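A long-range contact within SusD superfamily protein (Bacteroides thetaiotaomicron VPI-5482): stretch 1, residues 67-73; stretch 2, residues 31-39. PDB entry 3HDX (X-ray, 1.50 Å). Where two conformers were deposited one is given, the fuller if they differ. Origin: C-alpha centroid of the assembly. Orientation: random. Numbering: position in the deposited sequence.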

# COMPACT_ATOMS: atom_id res chain seq x y z
N ASP A 67 0.32 20.73 -12.75
CA ASP A 67 -0.21 19.62 -13.55
C ASP A 67 -0.14 18.26 -12.79
O ASP A 67 -1.05 17.45 -12.89
CB ASP A 67 0.56 19.53 -14.87
CG ASP A 67 -0.17 18.69 -15.93
OD1 ASP A 67 -1.39 18.83 -16.08
OD2 ASP A 67 0.53 17.95 -16.64
N LEU A 68 0.93 18.04 -12.03
CA LEU A 68 1.08 16.81 -11.26
C LEU A 68 -0.12 16.60 -10.36
O LEU A 68 -0.64 15.48 -10.28
CB LEU A 68 2.34 16.83 -10.38
CG LEU A 68 2.53 15.63 -9.42
CD1 LEU A 68 2.61 14.32 -10.21
CD2 LEU A 68 3.82 15.85 -8.57
N LEU A 69 -0.49 17.66 -9.66
CA LEU A 69 -1.61 17.61 -8.72
C LEU A 69 -2.91 17.29 -9.44
O LEU A 69 -3.72 16.44 -8.96
CB LEU A 69 -1.74 18.90 -7.91
CG LEU A 69 -0.61 19.27 -6.94
CD1 LEU A 69 -0.83 20.65 -6.32
CD2 LEU A 69 -0.39 18.26 -5.92
N LYS A 70 -3.13 17.94 -10.59
CA LYS A 70 -4.34 17.69 -11.36
C LYS A 70 -4.42 16.22 -11.82
O LYS A 70 -5.48 15.58 -11.73
CB LYS A 70 -4.40 18.67 -12.55
CG LYS A 70 -4.50 20.12 -12.12
CD LYS A 70 -4.66 21.05 -13.29
CE LYS A 70 -4.69 22.47 -12.76
NZ LYS A 70 -3.56 22.65 -11.83
N LYS A 71 -3.31 15.69 -12.32
CA LYS A 71 -3.24 14.30 -12.79
C LYS A 71 -3.46 13.27 -11.68
O LYS A 71 -4.22 12.30 -11.84
CB LYS A 71 -1.88 14.04 -13.44
CG LYS A 71 -1.70 14.74 -14.80
CD LYS A 71 -0.25 14.57 -15.24
CE LYS A 71 -0.01 14.79 -16.73
NZ LYS A 71 1.52 14.91 -16.87
N VAL A 72 -2.80 13.47 -10.57
CA VAL A 72 -2.98 12.53 -9.43
C VAL A 72 -4.43 12.56 -8.95
O VAL A 72 -4.99 11.51 -8.64
CB VAL A 72 -2.03 12.85 -8.27
CG1 VAL A 72 -2.35 12.04 -7.02
CG2 VAL A 72 -0.59 12.59 -8.71
N SER A 73 -5.05 13.75 -8.97
CA SER A 73 -6.39 13.97 -8.46
C SER A 73 -7.50 13.38 -9.31
O SER A 73 -8.61 13.29 -8.83
CB SER A 73 -6.70 15.46 -8.24
OG SER A 73 -7.03 16.13 -9.43
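Stretch 2, residues 31-39: DNNTHWICG

Two segments far apart in sequence can be held together without a single direct hydrogen bond between them, provided that a few side chains of one settle against a regular face of the other. The contact between residues 31-39 and the helix of residues 67-73 illustrates the principle. About 313 Å² is buried, both sides summed, and most of what stretch 1 contributes comes from Leu 68, Lys 71 and Val 72. Leu 68 lies three and four residues before the adjacent pair Lys 71 and Val 72, about one helical turn away, so the three come onto neighbouring positions of the helix.

Stretch 2 begins at Asp 31, the first residue after a preceding helix to leave helical phi/psi (-60/132). Its side chain stays clear of stretch 1, but its carbonyl is put to use within the segment, accepting bonds from Thr 34 N (3.0 Å to Asp 31 O) and Thr 34 OG1 (2.7 Å to the same oxygen). Asn 32 and Asn 33 both take up positive phi, 53° and 56°, in the link between the preceding helix and the next.

Asn 32 makes the broadest contact of this stretch. Its CA-to-CB bond points toward the helix, and its CB lies 4.0 Å from Leu 68 CD1 and likewise 4.0 Å from Val 72 CG2, while its OD1 approaches Lys 71 CB at 3.6 Å. That oxygen also accepts a bond from a water, 2.9 Å from Asn 32 OD1, which donates weakly to Lys 71 O at 3.0 Å. The water thus links the asparagine to a helix carbonyl where no direct bond exists.

Asn 33 occupies the N-cap position, though its side chain makes no capping bond. The new helix starts at Thr 34, whose CA is 6.4 Å from that of Val 72; Thr 34 OG1 stands 4.3 Å from Val 72 CG1. From here the two helices run crosswise, with a signed crossing angle of -105° and a closest approach of their axes of 11.3 Å.

His 35 and Trp 36 lie out of reach. One turn along from Asn 33, Ile 37 points toward stretch 1 and bridges two of its residues: CD1 is 4.4 Å from Leu 68 CD2, and CG2 is 4.4 Å from Val 72 CG2. Cys 38 follows, its SG 3.7 Å from Val 72 CG1. Val 72 is thereby touched by Asn 32, Thr 34, Ile 37 and Cys 38. Gly 39, within a wider pi-type turn, takes no part.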

# COMPACT_ATOMS: atom_id res chain seq x y z
N ASP A 31 0.99 5.21 -11.56
CA ASP A 31 0.93 6.35 -12.45
C ASP A 31 1.22 7.65 -11.67
O ASP A 31 0.70 7.88 -10.57
CB ASP A 31 -0.38 6.38 -13.26
CG ASP A 31 -0.42 5.33 -14.42
OD1 ASP A 31 0.53 4.53 -14.66
OD2 ASP A 31 -1.48 5.29 -15.09
N ASN A 32 2.11 8.46 -12.24
CA ASN A 32 2.59 9.70 -11.59
C ASN A 32 3.11 9.49 -10.16
O ASN A 32 3.12 10.42 -9.35
CB ASN A 32 1.49 10.78 -11.65
CG ASN A 32 1.17 11.17 -13.09
OD1 ASN A 32 0.03 11.02 -13.55
ND2 ASN A 32 2.19 11.59 -13.81
N ASN A 33 3.62 8.28 -9.90
CA ASN A 33 4.13 7.92 -8.58
C ASN A 33 3.10 8.10 -7.45
O ASN A 33 3.47 8.36 -6.29
CB ASN A 33 5.45 8.65 -8.30
CG ASN A 33 6.55 8.20 -9.20
OD1 ASN A 33 6.64 7.01 -9.50
ND2 ASN A 33 7.33 9.15 -9.73
N THR A 34 1.84 7.89 -7.79
CA THR A 34 0.72 8.02 -6.87
C THR A 34 0.97 7.42 -5.49
O THR A 34 0.74 8.06 -4.48
CB THR A 34 -0.59 7.40 -7.48
OG1 THR A 34 -1.06 8.26 -8.53
CG2 THR A 34 -1.68 7.18 -6.41
N HIS A 35 1.45 6.19 -5.47
CA HIS A 35 1.59 5.49 -4.19
C HIS A 35 2.44 6.26 -3.17
O HIS A 35 2.05 6.44 -2.01
CB HIS A 35 2.14 4.08 -4.43
CG HIS A 35 2.16 3.20 -3.20
ND1 HIS A 35 1.03 2.83 -2.52
CD2 HIS A 35 3.20 2.59 -2.59
CE1 HIS A 35 1.38 2.04 -1.51
NE2 HIS A 35 2.69 1.88 -1.53
N TRP A 36 3.55 6.81 -3.67
CA TRP A 36 4.51 7.54 -2.84
C TRP A 36 4.12 8.98 -2.66
O TRP A 36 4.34 9.55 -1.59
CB TRP A 36 5.93 7.36 -3.40
CG TRP A 36 6.21 5.90 -3.57
CD1 TRP A 36 6.58 5.00 -2.60
CD2 TRP A 36 5.99 5.14 -4.76
NE1 TRP A 36 6.63 3.74 -3.13
CE2 TRP A 36 6.27 3.79 -4.45
CE3 TRP A 36 5.57 5.46 -6.08
CZ2 TRP A 36 6.15 2.76 -5.40
CZ3 TRP A 36 5.45 4.44 -7.02
CH2 TRP A 36 5.71 3.10 -6.66
N ILE A 37 3.57 9.59 -3.72
CA ILE A 37 3.10 10.98 -3.67
C ILE A 37 1.99 11.11 -2.62
O ILE A 37 2.04 11.99 -1.74
CB ILE A 37 2.58 11.44 -5.07
CG1 ILE A 37 3.74 11.59 -6.08
CG2 ILE A 37 1.74 12.71 -4.95
CD1 ILE A 37 4.75 12.62 -5.78
N CYS A 38 1.03 10.18 -2.68
CA CYS A 38 -0.10 10.21 -1.75
C CYS A 38 0.20 9.65 -0.37
O CYS A 38 -0.46 10.08 0.59
CB CYS A 38 -1.33 9.49 -2.36
SG CYS A 38 -1.91 10.20 -3.89
N GLY A 39 1.13 8.69 -0.29
CA GLY A 39 1.41 7.96 0.94
C GLY A 39 2.62 8.35 1.75
O GLY A 39 2.62 8.20 2.95
O HOH W 1 -2.23 10.08 -12.01